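Local atomic coordinates of putative polyketide cyclase (Pseudomonas putida KT2440, PDB entry 3F7X), a protein that is of unknown function but, as a putative polyketide cyclase with a SnoaL-like domain, may bind and cyclise or otherwise transform a small hydrophobic substrate. Residues G102-D107 with P112-Q117; T23-A28 with L42-E47; R74-R79 with Q117-P122. All blocks are in the same frame, centred on the assembly; numbering follows the deposited sequence.

In the fold
Contacts 1 and 3 lie together on one side of the chain, their centres 8 Å apart, and share Q117. Both rest on the same part of the sheet, where strand 93-104 runs between strands 76-87 and 118-130: contact 1 closes the connection between strands 93-104 and 118-130, while contact 3 reaches across the intervening strand 93-104 from one neighbour to the other. Backbone atoms of L105 and Q103 meet those of C75 and R77 between them. Contact 2 packs helix 22-35 at the opposite side of the chain's centre, its centre about 28 Å from that of contact 1 and about 22 Å from that of contact 3. An unidentified ligand lies about 3 Å from the E78 side chain in contact 3.

Contact 1: residues G102-D107 with P112-Q117; sequences GQYLAD and PTANGQ
The methyl group of A114 sits squarely over the ring of Y104, its CB 3.4 Å from the ring centroid and only 2° off the ring normal. This CH-pi contact is the dense part of the interface: a small alanine suits the spot because its methyl is also pressed against the backbone of A106, with CB 3.4 Å from A106 C. At the far end of the same ring the hydroxyl is fixed as well. Y104 OH donates to P112 O over 2.7 Å, lying close to the line of that carbonyl, and the same hydroxyl is also hydrogen-bonded to D108 N. The ring is directed over this turn by a first torsion that sets CG opposite the backbone N (chi1 -170°). A leucine here would remove the hydroxyl and the flat face together, which would probably leave P112 O and D108 N without their shared partner and the A114 methyl poorly seated.

The segments carry the end of strand 93-104 and the loop that leads on to strand 118-130, its antiparallel neighbour in the SnoaL-like fold. Y104 N binds Q117 O at 2.9 Å, while G116 N makes a weak bond to Y104 O, the pattern of a G1-type beta bulge with G116 in its first position. The positive phi of G116 (85°) would jam a side chain against the preceding carbonyl, hence glycine.

Toward solvent the hold is sparser and polar. The extended Q103 chain carries NE2 to G116 O, 2.9 Å away in a nearly straight bond that lies in the plane of its own amide. On the other flank the exposed D107 receives A114 N at OD1, 2.8 Å away, from the anti side and well out of the carboxylate plane; beside it T113 CG2 merely lies alongside.

Contact 2: residues T23-A28 with L42-E47; sequences TELVNA and LALLSE
L44 spreads its two methyl branches over the flank of helix 22-35, CD2 against L25 and CD1 against A28. The contact belongs to the helical layer that packs on the curved sheet of the SnoaL-like alpha+beta fold: helix 22-35 is followed closely by helix 38-43, and L44 lies where the chain leaves that second helix for the short strand 45-46. No hydrogen bond crosses between the segments, so the join is purely apolar and small, burying 145 Å² in all.

L25 and A28 are one turn apart on the helix and present one stripe to L44. The two leucines reach toward each other from opposite segments, overlap at their ends and touch through L25 CD1 and L44 CD2, 3.7 Å apart. With CG anti to the backbone N (chi1 -177°) and the branch turned at chi2, L25 CD1 is carried over to L44. The CB of A28 is directed toward the other segment, and its short side chain lets the leucine come right up to the helix backbone.

M20 touches both leucines, and I134 of strand 133-141 touches L25, which ties the contact to the sheet. I134 also pairs with the backbone of L44. The closest approach to the helix main chain is made by L44 CD1, which lies 3.7 Å from A28 C and 3.9 Å from A28 CB.

Contact 3: residues R74-R79 with Q117-P122; sequences RCYRER and QTYVLP. With EDO (1,2-ethanediol), chain E.
E78 comes in nearly perpendicular to Y119, with the carboxylate and ring planes turned 75° against each other. The phenol nevertheless meets the acid edge-on: Y119 OH donates to E78 OE2 at 2.6 Å, OE2 lying near the plane of the ring and using its anti lone pair. The extended E78 chain also runs beside the hydroxyl, its CG 3.3 Å from Y119 OH. Having CG between the backbone N and the carbonyl carbon (chi1 52°) helps send the Y119 ring across toward strand 76-87.

Y76 is also set nearly square to Y119, but approaches obliquely, with Y76 CD1 3.3 Å from Y119 OH; the hydroxyl of Y76 is bonded to D108. Such side chains can bridge because strands 76-87 and 118-130 both flank strand 93-104 in the curved sheet of the SnoaL-like fold. Their segment axes are 9.3 Å apart and inclined at 41°, too distant for backbone pairing, and the long tyrosine spans the gap.

At the outer edge of strand 76-87, E78 N binds O1 of an ethanediol at 3.0 Å. An unidentified ligand, like the ethanediol probably from the crystallisation liquor, lies close to the E78 side chain.

Contact 1: residues G102-D107 with P112-Q117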
ATOM      1  N   GLY A 102       3.875   9.400 -14.886  1.00 10.25           N
ATOM      2  CA  GLY A 102       2.840   9.063 -15.860  1.00 10.24           C
ATOM      3  C   GLY A 102       2.406  10.223 -16.711  1.00 10.72           C
ATOM      4  O   GLY A 102       2.647  11.400 -16.399  1.00 10.91           O
ATOM      5  N   GLN A 103       1.714   9.871 -17.779  1.00 10.31           N
ATOM      6  CA  GLN A 103       1.034  10.827 -18.620  1.00 10.34           C
ATOM      7  C   GLN A 103      -0.379  10.280 -18.905  1.00  9.96           C
ATOM      8  O   GLN A 103      -0.527   9.117 -19.227  1.00 10.09           O
ATOM      9  CB  GLN A 103       1.780  11.025 -19.945  1.00 12.14           C
ATOM     10  CG  GLN A 103       1.222  12.217 -20.732  1.00 14.16           C
ATOM     11  CD  GLN A 103       2.038  12.649 -21.924  1.00 17.25           C
ATOM     12  OE1 GLN A 103       2.768  11.868 -22.517  1.00 18.31           O
ATOM     13  NE2 GLN A 103       1.885  13.901 -22.297  1.00 19.54           N
ATOM     14  N   TYR A 104      -1.373  11.149 -18.738  1.00  9.63           N
ATOM     15  CA  TYR A 104      -2.785  10.788 -18.922  1.00  9.78           C
ATOM     16  C   TYR A 104      -3.179  11.143 -20.352  1.00  9.89           C
ATOM     17  O   TYR A 104      -3.229  12.323 -20.722  1.00 12.19           O
ATOM     18  CB  TYR A 104      -3.608  11.548 -17.891  1.00 10.45           C
ATOM     19  CG  TYR A 104      -5.051  11.153 -17.741  1.00 10.41           C
ATOM     20  CD1 TYR A 104      -5.530   9.919 -18.152  1.00 10.64           C
ATOM     21  CD2 TYR A 104      -5.951  12.014 -17.136  1.00 11.51           C
ATOM     22  CE1 TYR A 104      -6.874   9.601 -18.001  1.00 10.71           C
ATOM     23  CE2 TYR A 104      -7.277  11.692 -16.965  1.00 11.38           C
ATOM     24  CZ  TYR A 104      -7.756  10.480 -17.401  1.00 10.50           C
ATOM     25  OH  TYR A 104      -9.092  10.117 -17.259  1.00 12.29           O
ATOM     26  N   LEU A 105      -3.359  10.091 -21.151  1.00  9.68           N
ATOM     27  CA  LEU A 105      -3.459  10.232 -22.621  1.00 10.13           C
ATOM     28  C   LEU A 105      -4.869  10.323 -23.161  1.00  9.56           C
ATOM     29  O   LEU A 105      -5.059  10.973 -24.187  1.00 11.05           O
ATOM     30  CB  LEU A 105      -2.760   9.054 -23.323  1.00 11.89           C
ATOM     31  CG  LEU A 105      -1.315   8.784 -22.930  1.00 13.75           C
ATOM     32  CD1 LEU A 105      -0.726   7.586 -23.656  1.00 16.67           C
ATOM     33  CD2 LEU A 105      -0.540  10.064 -23.112  1.00 15.55           C
ATOM     34  N   ALA A 106      -5.816   9.610 -22.554  1.00 10.46           N
ATOM     35  CA  ALA A 106      -7.165   9.517 -23.079  1.00 11.03           C
ATOM     36  C   ALA A 106      -8.087   9.281 -21.901  1.00 10.88           C
ATOM     37  O   ALA A 106      -7.752   8.616 -20.944  1.00 11.57           O
ATOM     38  CB  ALA A 106      -7.293   8.420 -24.155  1.00 11.89           C
ATOM     39  N   ASP A 107      -9.291   9.842 -21.988  1.00 12.56           N
ATOM     40  CA  ASP A 107     -10.243   9.813 -20.884  1.00 12.76           C
ATOM     41  C   ASP A 107     -10.483   8.402 -20.438  1.00 12.09           C
ATOM     42  O   ASP A 107     -10.842   7.520 -21.257  1.00 14.03           O
ATOM     43  CB  ASP A 107     -11.584  10.376 -21.347  1.00 13.35           C
ATOM     44  CG  ASP A 107     -11.574  11.839 -21.635  1.00 14.73           C
ATOM     45  OD1 ASP A 107     -10.551  12.539 -21.508  1.00 15.35           O
ATOM     46  OD2 ASP A 107     -12.690  12.313 -22.031  1.00 17.76           O
ATOM     47  N   PRO A 112     -11.364  12.332 -14.221  1.00 15.91           N
ATOM     48  CA  PRO A 112     -11.227  13.610 -14.924  1.00 16.69           C
ATOM     49  C   PRO A 112     -10.845  13.444 -16.390  1.00 14.55           C
ATOM     50  O   PRO A 112     -10.338  12.413 -16.806  1.00 15.28           O
ATOM     51  CB  PRO A 112     -10.097  14.318 -14.164  1.00 18.65           C
ATOM     52  CG  PRO A 112     -10.070  13.662 -12.800  1.00 20.63           C
ATOM     53  CD  PRO A 112     -10.423  12.243 -13.080  1.00 17.95           C
ATOM     54  N   THR A 113     -11.062  14.496 -17.145  1.00 14.96           N
ATOM     55  CA  THR A 113     -10.704  14.546 -18.563  1.00 16.26           C
ATOM     56  C   THR A 113      -9.184  14.457 -18.735  1.00 14.63           C
ATOM     57  O   THR A 113      -8.435  15.059 -17.991  1.00 16.05           O
ATOM     58  CB  THR A 113     -11.256  15.848 -19.166  1.00 19.71           C
ATOM     59  OG1 THR A 113     -12.663  15.891 -18.913  1.00 23.41           O
ATOM     60  CG2 THR A 113     -11.009  15.870 -20.628  1.00 21.71           C
ATOM     61  N   ALA A 114      -8.741  13.673 -19.703  1.00 13.21           N
ATOM     62  CA  ALA A 114      -7.341  13.582 -20.102  1.00 12.71           C
ATOM     63  C   ALA A 114      -7.009  14.603 -21.172  1.00 13.72           C
ATOM     64  O   ALA A 114      -7.808  14.837 -22.109  1.00 16.73           O
ATOM     65  CB  ALA A 114      -7.019  12.198 -20.620  1.00 12.88           C
ATOM     66  N   ASN A 115      -5.849  15.215 -21.027  1.00 14.25           N
ATOM     67  CA  ASN A 115      -5.309  16.143 -22.036  1.00 16.29           C
ATOM     68  C   ASN A 115      -3.786  16.088 -22.123  1.00 16.05           C
ATOM     69  O   ASN A 115      -3.132  17.034 -22.561  1.00 19.24           O
ATOM     70  CB  ASN A 115      -5.829  17.555 -21.801  1.00 19.78           C
ATOM     71  CG  ASN A 115      -5.599  18.026 -20.437  1.00 21.40           C
ATOM     72  OD1 ASN A 115      -4.511  17.906 -19.916  1.00 24.37           O
ATOM     73  ND2 ASN A 115      -6.638  18.590 -19.828  1.00 33.56           N
ATOM     74  N   GLY A 116      -3.212  14.944 -21.750  1.00 14.44           N
ATOM     75  CA  GLY A 116      -1.778  14.763 -21.792  1.00 14.59           C
ATOM     76  C   GLY A 116      -1.058  15.273 -20.572  1.00 15.07           C
ATOM     77  O   GLY A 116       0.167  15.448 -20.613  1.00 16.67           O
ATOM     78  N   GLN A 117      -1.782  15.439 -19.463  1.00 14.46           N
ATOM     79  CA  GLN A 117      -1.080  15.972 -18.345  0.50 15.10           C
ATOM     80  C   GLN A 117      -0.176  14.898 -17.683  1.00 13.25           C
ATOM     81  O   GLN A 117      -0.388  13.693 -17.775  1.00 13.19           O
ATOM     82  CB  GLN A 117      -2.035  16.701 -17.419  0.50 14.64           C
ATOM     83  CG  GLN A 117      -3.085  15.850 -16.766  0.50 12.76           C
ATOM     84  CD  GLN A 117      -4.276  15.594 -17.667  0.50 12.30           C
ATOM     85  OE1 GLN A 117      -4.141  15.030 -18.759  0.50 12.14           O
ATOM     86  NE2 GLN A 117      -5.455  15.995 -17.210  0.50 14.60           N
TER

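Contact 2: residues T23-A28 with L42-E47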
ATOM      1  N   THR A  23      11.765 -11.988  -5.540  1.00 12.38           N
ATOM      2  CA  THR A  23      12.357 -10.700  -5.925  1.00 12.86           C
ATOM      3  C   THR A  23      12.559 -10.639  -7.430  1.00 12.77           C
ATOM      4  O   THR A  23      12.233  -9.635  -8.081  1.00 12.96           O
ATOM      5  CB  THR A  23      13.661 -10.455  -5.133  1.00 13.85           C
ATOM      6  OG1 THR A  23      13.348 -10.372  -3.744  1.00 14.54           O
ATOM      7  CG2 THR A  23      14.307  -9.180  -5.590  1.00 16.01           C
ATOM      8  N   GLU A  24      13.105 -11.710  -7.991  1.00 13.48           N
ATOM      9  CA  GLU A  24      13.277 -11.764  -9.417  1.00 13.86           C
ATOM     10  C   GLU A  24      11.964 -11.718 -10.192  1.00 12.90           C
ATOM     11  O   GLU A  24      11.866 -11.056 -11.221  1.00 13.60           O
ATOM     12  CB  GLU A  24      14.069 -13.005  -9.812  1.00 16.95           C
ATOM     13  CG  GLU A  24      15.551 -12.934  -9.359  1.00 20.61           C
ATOM     14  CD  GLU A  24      16.320 -14.255  -9.427  1.00 26.97           C
ATOM     15  OE1 GLU A  24      15.710 -15.339  -9.460  1.00 22.17           O
ATOM     16  OE2 GLU A  24      17.571 -14.187  -9.436  1.00 34.72           O
ATOM     17  N   LEU A  25      10.959 -12.403  -9.693  1.00 12.65           N
ATOM     18  CA  LEU A  25       9.650 -12.455 -10.294  1.00 11.16           C
ATOM     19  C   LEU A  25       9.007 -11.044 -10.334  1.00 10.71           C
ATOM     20  O   LEU A  25       8.501 -10.576 -11.363  1.00 10.60           O
ATOM     21  CB  LEU A  25       8.801 -13.417  -9.511  1.00 12.78           C
ATOM     22  CG  LEU A  25       7.410 -13.663 -10.012  1.00 14.74           C
ATOM     23  CD1 LEU A  25       7.331 -14.149 -11.424  1.00 19.03           C
ATOM     24  CD2 LEU A  25       6.670 -14.662  -9.085  1.00 15.70           C
ATOM     25  N   VAL A  26       9.063 -10.348  -9.198  1.00 10.14           N
ATOM     26  CA  VAL A  26       8.507  -8.994  -9.101  1.00  9.53           C
ATOM     27  C   VAL A  26       9.343  -8.023  -9.931  1.00 10.35           C
ATOM     28  O   VAL A  26       8.782  -7.151 -10.581  1.00 10.36           O
ATOM     29  CB  VAL A  26       8.310  -8.570  -7.631  1.00 10.83           C
ATOM     30  CG1 VAL A  26       7.928  -7.105  -7.552  1.00 12.10           C
ATOM     31  CG2 VAL A  26       7.269  -9.488  -6.962  1.00 11.98           C
ATOM     32  N   ASN A  27      10.661  -8.158  -9.927  1.00 10.01           N
ATOM     33  CA  ASN A  27      11.469  -7.342 -10.828  1.00 11.68           C
ATOM     34  C   ASN A  27      11.068  -7.557 -12.296  1.00 11.14           C
ATOM     35  O   ASN A  27      11.015  -6.610 -13.062  1.00 11.30           O
ATOM     36  CB  ASN A  27      12.935  -7.671 -10.702  1.00 13.07           C
ATOM     37  CG  ASN A  27      13.576  -7.108  -9.487  1.00 17.40           C
ATOM     38  OD1 ASN A  27      13.140  -6.135  -8.945  1.00 21.09           O
ATOM     39  ND2 ASN A  27      14.702  -7.730  -9.076  1.00 21.17           N
ATOM     40  N   ALA A  28      10.806  -8.810 -12.676  1.00 10.37           N
ATOM     41  CA  ALA A  28      10.388  -9.101 -14.044  1.00 11.58           C
ATOM     42  C   ALA A  28       9.019  -8.490 -14.363  1.00 10.59           C
ATOM     43  O   ALA A  28       8.827  -7.999 -15.474  1.00 11.25           O
ATOM     44  CB  ALA A  28      10.379 -10.641 -14.286  1.00 12.08           C
ATOM     45  N   LEU A  42       1.850 -10.646 -18.482  1.00 10.76           N
ATOM     46  CA  LEU A  42       0.734 -11.538 -18.174  1.00 12.01           C
ATOM     47  C   LEU A  42       1.225 -12.970 -17.906  1.00 12.31           C
ATOM     48  O   LEU A  42       0.604 -13.697 -17.137  1.00 12.81           O
ATOM     49  CB  LEU A  42      -0.278 -11.526 -19.317  1.00 13.41           C
ATOM     50  CG  LEU A  42      -1.025 -10.193 -19.522  1.00 14.10           C
ATOM     51  CD1 LEU A  42      -1.814 -10.236 -20.826  1.00 18.12           C
ATOM     52  CD2 LEU A  42      -1.949  -9.889 -18.349  1.00 17.23           C
ATOM     53  N   ALA A  43       2.362 -13.351 -18.487  1.00 11.61           N
ATOM     54  CA  ALA A  43       2.907 -14.696 -18.301  1.00 12.79           C
ATOM     55  C   ALA A  43       3.275 -14.964 -16.857  1.00 11.66           C
ATOM     56  O   ALA A  43       3.354 -16.128 -16.448  1.00 13.54           O
ATOM     57  CB  ALA A  43       4.117 -14.934 -19.182  1.00 14.63           C
ATOM     58  N   LEU A  44       3.557 -13.901 -16.097  1.00 10.76           N
ATOM     59  CA  LEU A  44       3.973 -14.054 -14.709  1.00 11.25           C
ATOM     60  C   LEU A  44       2.817 -14.285 -13.755  1.00 11.04           C
ATOM     61  O   LEU A  44       3.041 -14.577 -12.594  1.00 13.08           O
ATOM     62  CB  LEU A  44       4.682 -12.779 -14.269  1.00 12.41           C
ATOM     63  CG  LEU A  44       5.918 -12.464 -15.109  1.00 12.10           C
ATOM     64  CD1 LEU A  44       6.504 -11.134 -14.737  1.00 15.78           C
ATOM     65  CD2 LEU A  44       6.992 -13.551 -15.049  1.00 18.76           C
ATOM     66  N   LEU A  45       1.597 -14.117 -14.234  1.00 11.72           N
ATOM     67  CA  LEU A  45       0.418 -14.166 -13.386  1.00 10.70           C
ATOM     68  C   LEU A  45      -0.259 -15.522 -13.429  1.00 11.00           C
ATOM     69  O   LEU A  45      -0.319 -16.196 -14.474  1.00 12.80           O
ATOM     70  CB  LEU A  45      -0.620 -13.148 -13.881  1.00 12.13           C
ATOM     71  CG  LEU A  45      -0.129 -11.695 -14.024  1.00 12.48           C
ATOM     72  CD1 LEU A  45      -1.270 -10.801 -14.513  1.00 15.35           C
ATOM     73  CD2 LEU A  45       0.515 -11.169 -12.741  1.00 16.58           C
ATOM     74  N   SER A  46      -0.838 -15.926 -12.308  1.00 10.90           N
ATOM     75  CA  SER A  46      -1.598 -17.148 -12.324  0.50 11.71           C
ATOM     76  C   SER A  46      -2.913 -16.940 -13.082  1.00 10.13           C
ATOM     77  O   SER A  46      -3.423 -15.830 -13.227  1.00 11.13           O
ATOM     78  CB  SER A  46      -1.865 -17.603 -10.916  0.50 12.65           C
ATOM     79  OG  SER A  46      -2.758 -16.713 -10.319  0.50 14.17           O
ATOM     80  N   GLU A  47      -3.450 -18.022 -13.622  1.00 11.57           N
ATOM     81  CA  GLU A  47      -4.748 -17.947 -14.330  0.50 10.94           C
ATOM     82  C   GLU A  47      -5.863 -17.384 -13.460  1.00 12.23           C
ATOM     83  O   GLU A  47      -6.756 -16.715 -13.954  1.00 12.24           O
ATOM     84  CB  GLU A  47      -5.191 -19.326 -14.854  0.50 12.60           C
ATOM     85  CG  GLU A  47      -6.589 -19.322 -15.518  0.50 13.22           C
ATOM     86  CD  GLU A  47      -6.689 -18.503 -16.807  0.50 13.89           C
ATOM     87  OE1 GLU A  47      -5.677 -18.161 -17.351  0.50 14.18           O
ATOM     88  OE2 GLU A  47      -7.796 -18.263 -17.314  0.50 17.78           O
TER

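Contact 3: residues R74-R79 with Q117-P122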
ATOM      1  N   ARG A  74      -4.708   2.036 -23.143  1.00 12.00           N
ATOM      2  CA  ARG A  74      -5.526   2.948 -23.955  0.50 12.81           C
ATOM      3  C   ARG A  74      -5.431   4.380 -23.417  1.00 12.65           C
ATOM      4  O   ARG A  74      -5.592   5.327 -24.165  1.00 13.55           O
ATOM      5  CB  ARG A  74      -6.999   2.443 -23.924  0.50 14.13           C
ATOM      6  CG  ARG A  74      -8.102   3.312 -24.553  0.50 15.94           C
ATOM      7  CD  ARG A  74      -8.071   3.280 -26.032  0.50 16.81           C
ATOM      8  NE  ARG A  74      -8.970   4.308 -26.571  0.50 16.55           N
ATOM      9  CZ  ARG A  74      -8.576   5.563 -26.733  0.50 15.19           C
ATOM     10  NH1 ARG A  74      -7.346   5.886 -26.329  0.50  7.28           N
ATOM     11  NH2 ARG A  74      -9.407   6.485 -27.248  0.50 15.88           N
ATOM     12  N   CYS A  75      -5.249   4.505 -22.096  1.00 11.63           N
ATOM     13  CA  CYS A  75      -5.453   5.762 -21.393  1.00 11.25           C
ATOM     14  C   CYS A  75      -4.239   6.397 -20.716  1.00 10.60           C
ATOM     15  O   CYS A  75      -4.293   7.579 -20.437  1.00 11.38           O
ATOM     16  CB  CYS A  75      -6.551   5.597 -20.318  1.00 11.71           C
ATOM     17  SG  CYS A  75      -8.165   5.146 -20.965  1.00 13.66           S
ATOM     18  N   TYR A  76      -3.189   5.631 -20.421  1.00 10.79           N
ATOM     19  CA  TYR A  76      -2.053   6.114 -19.659  1.00 10.71           C
ATOM     20  C   TYR A  76      -0.766   5.560 -20.226  1.00 11.20           C
ATOM     21  O   TYR A  76      -0.730   4.467 -20.786  1.00 12.36           O
ATOM     22  CB  TYR A  76      -2.099   5.610 -18.221  1.00 11.73           C
ATOM     23  CG  TYR A  76      -3.418   5.845 -17.486  1.00 11.15           C
ATOM     24  CD1 TYR A  76      -3.661   7.021 -16.809  1.00 12.33           C
ATOM     25  CD2 TYR A  76      -4.418   4.895 -17.486  1.00 12.56           C
ATOM     26  CE1 TYR A  76      -4.846   7.239 -16.147  1.00 13.77           C
ATOM     27  CE2 TYR A  76      -5.595   5.089 -16.796  1.00 13.32           C
ATOM     28  CZ  TYR A  76      -5.811   6.255 -16.149  1.00 12.08           C
ATOM     29  OH  TYR A  76      -7.005   6.435 -15.502  1.00 13.90           O
ATOM     30  N   ARG A  77       0.322   6.301 -19.996  1.00 10.02           N
ATOM     31  CA  ARG A  77       1.644   5.702 -20.109  0.50 10.05           C
ATOM     32  C   ARG A  77       2.388   6.026 -18.829  1.00 10.89           C
ATOM     33  O   ARG A  77       2.395   7.156 -18.365  1.00 11.30           O
ATOM     34  CB  ARG A  77       2.365   6.209 -21.358  0.50 10.99           C
ATOM     35  CG  ARG A  77       3.748   5.762 -21.559  0.50 14.39           C
ATOM     36  CD  ARG A  77       4.404   6.540 -22.746  0.50 18.86           C
ATOM     37  NE  ARG A  77       3.443   6.746 -23.848  0.50 20.39           N
ATOM     38  CZ  ARG A  77       3.252   5.893 -24.851  0.50 22.51           C
ATOM     39  NH1 ARG A  77       4.018   4.803 -24.935  0.50 28.76           N
ATOM     40  NH2 ARG A  77       2.309   6.129 -25.782  0.50 17.11           N
ATOM     41  N   GLU A  78       2.932   4.969 -18.227  1.00 11.24           N
ATOM     42  CA  GLU A  78       3.629   5.106 -16.946  1.00  9.54           C
ATOM     43  C   GLU A  78       4.989   4.460 -16.993  1.00 10.32           C
ATOM     44  O   GLU A  78       5.203   3.461 -17.667  1.00 11.57           O
ATOM     45  CB  GLU A  78       2.822   4.482 -15.820  1.00 10.13           C
ATOM     46  CG  GLU A  78       1.532   5.231 -15.546  1.00 11.30           C
ATOM     47  CD  GLU A  78       0.725   4.713 -14.390  1.00 11.11           C
ATOM     48  OE1 GLU A  78       1.046   3.621 -13.838  1.00 14.19           O
ATOM     49  OE2 GLU A  78      -0.229   5.427 -13.998  1.00 11.19           O
ATOM     50  N   ARG A  79       5.909   5.075 -16.245  1.00  9.93           N
ATOM     51  CA  ARG A  79       7.226   4.555 -15.969  1.00 10.22           C
ATOM     52  C   ARG A  79       7.407   4.571 -14.465  1.00  9.79           C
ATOM     53  O   ARG A  79       7.164   5.594 -13.816  1.00 11.06           O
ATOM     54  CB  ARG A  79       8.308   5.453 -16.610  1.00 12.81           C
ATOM     55  CG  ARG A  79       9.693   5.124 -16.210  1.00 14.51           C
ATOM     56  CD  ARG A  79      10.671   6.016 -16.919  1.00 16.87           C
ATOM     57  NE  ARG A  79      10.497   7.451 -16.659  1.00 18.69           N
ATOM     58  CZ  ARG A  79      11.004   8.111 -15.610  1.00 17.90           C
ATOM     59  NH1 ARG A  79      11.767   7.491 -14.718  1.00 18.04           N
ATOM     60  NH2 ARG A  79      10.753   9.398 -15.506  1.00 20.20           N
ATOM     61  N   GLN A 117      -1.782  15.439 -19.463  1.00 14.46           N
ATOM     62  CA  GLN A 117      -1.080  15.972 -18.345  0.50 15.10           C
ATOM     63  C   GLN A 117      -0.176  14.898 -17.683  1.00 13.25           C
ATOM     64  O   GLN A 117      -0.388  13.693 -17.775  1.00 13.19           O
ATOM     65  CB  GLN A 117      -2.035  16.701 -17.419  0.50 14.64           C
ATOM     66  CG  GLN A 117      -3.085  15.850 -16.766  0.50 12.76           C
ATOM     67  CD  GLN A 117      -4.276  15.594 -17.667  0.50 12.30           C
ATOM     68  OE1 GLN A 117      -4.141  15.030 -18.759  0.50 12.14           O
ATOM     69  NE2 GLN A 117      -5.455  15.995 -17.210  0.50 14.60           N
ATOM     70  N   THR A 118       0.893  15.391 -17.071  1.00 13.65           N
ATOM     71  CA  THR A 118       1.831  14.514 -16.397  1.00 14.09           C
ATOM     72  C   THR A 118       1.492  14.413 -14.917  1.00 14.27           C
ATOM     73  O   THR A 118       0.895  15.324 -14.335  1.00 16.98           O
ATOM     74  CB  THR A 118       3.253  14.985 -16.605  1.00 17.62           C
ATOM     75  OG1 THR A 118       3.363  16.288 -16.081  1.00 22.64           O
ATOM     76  CG2 THR A 118       3.612  15.000 -18.081  1.00 18.71           C
ATOM     77  N   TYR A 119       1.912  13.330 -14.289  1.00 11.94           N
ATOM     78  CA  TYR A 119       1.760  13.182 -12.871  1.00 12.04           C
ATOM     79  C   TYR A 119       2.928  12.395 -12.328  1.00 11.49           C
ATOM     80  O   TYR A 119       3.512  11.572 -13.026  1.00 12.21           O
ATOM     81  CB  TYR A 119       0.423  12.493 -12.552  1.00 12.43           C
ATOM     82  CG  TYR A 119       0.128  11.189 -13.281  1.00 11.18           C
ATOM     83  CD1 TYR A 119      -0.500  11.197 -14.514  1.00 11.80           C
ATOM     84  CD2 TYR A 119       0.477   9.960 -12.752  1.00 11.59           C
ATOM     85  CE1 TYR A 119      -0.802   9.988 -15.172  1.00 10.52           C
ATOM     86  CE2 TYR A 119       0.177   8.781 -13.397  1.00 11.29           C
ATOM     87  CZ  TYR A 119      -0.467   8.803 -14.618  1.00  9.97           C
ATOM     88  OH  TYR A 119      -0.752   7.635 -15.277  1.00 10.99           O
ATOM     89  N   VAL A 120       3.225  12.614 -11.058  1.00 11.57           N
ATOM     90  CA  VAL A 120       4.317  11.935 -10.378  1.00 10.99           C
ATOM     91  C   VAL A 120       3.816  11.664  -8.978  1.00 11.03           C
ATOM     92  O   VAL A 120       3.446  12.618  -8.261  1.00 13.22           O
ATOM     93  CB  VAL A 120       5.628  12.757 -10.339  1.00 12.86           C
ATOM     94  CG1 VAL A 120       6.718  11.965  -9.609  1.00 15.01           C
ATOM     95  CG2 VAL A 120       6.089  13.200 -11.741  1.00 16.55           C
ATOM     96  N   LEU A 121       3.800  10.407  -8.561  1.00 11.13           N
ATOM     97  CA  LEU A 121       3.394  10.117  -7.171  1.00 12.52           C
ATOM     98  C   LEU A 121       3.891   8.774  -6.721  1.00 10.51           C
ATOM     99  O   LEU A 121       4.118   7.872  -7.536  1.00 11.86           O
ATOM    100  CB  LEU A 121       1.880  10.218  -6.899  1.00 14.67           C
ATOM    101  CG  LEU A 121       1.006   9.115  -7.527  1.00 13.34           C
ATOM    102  CD1 LEU A 121      -0.361   9.273  -6.888  1.00 17.43           C
ATOM    103  CD2 LEU A 121       1.010   9.227  -8.986  1.00 15.51           C
ATOM    104  N   PRO A 122       4.117   8.643  -5.403  1.00 10.95           N
ATOM    105  CA  PRO A 122       4.502   7.361  -4.892  1.00 10.29           C
ATOM    106  C   PRO A 122       3.369   6.358  -5.016  1.00  9.73           C
ATOM    107  O   PRO A 122       2.188   6.728  -5.010  1.00  9.89           O
ATOM    108  CB  PRO A 122       4.794   7.638  -3.406  1.00 13.58           C
ATOM    109  CG  PRO A 122       4.421   8.935  -3.150  1.00 19.96           C
ATOM    110  CD  PRO A 122       4.097   9.665  -4.346  1.00 14.11           C
TER
HETATM  111  C1  EDO E 136       2.608   1.280 -18.274  1.00 18.70           C
HETATM  112  O1  EDO E 136       2.249   2.275 -19.270  1.00 15.49           O
HETATM  113  C2  EDO E 136       2.224  -0.159 -18.593  1.00 19.45           C
HETATM  114  O2  EDO E 136       3.117  -0.717 -19.578  1.00 25.33           O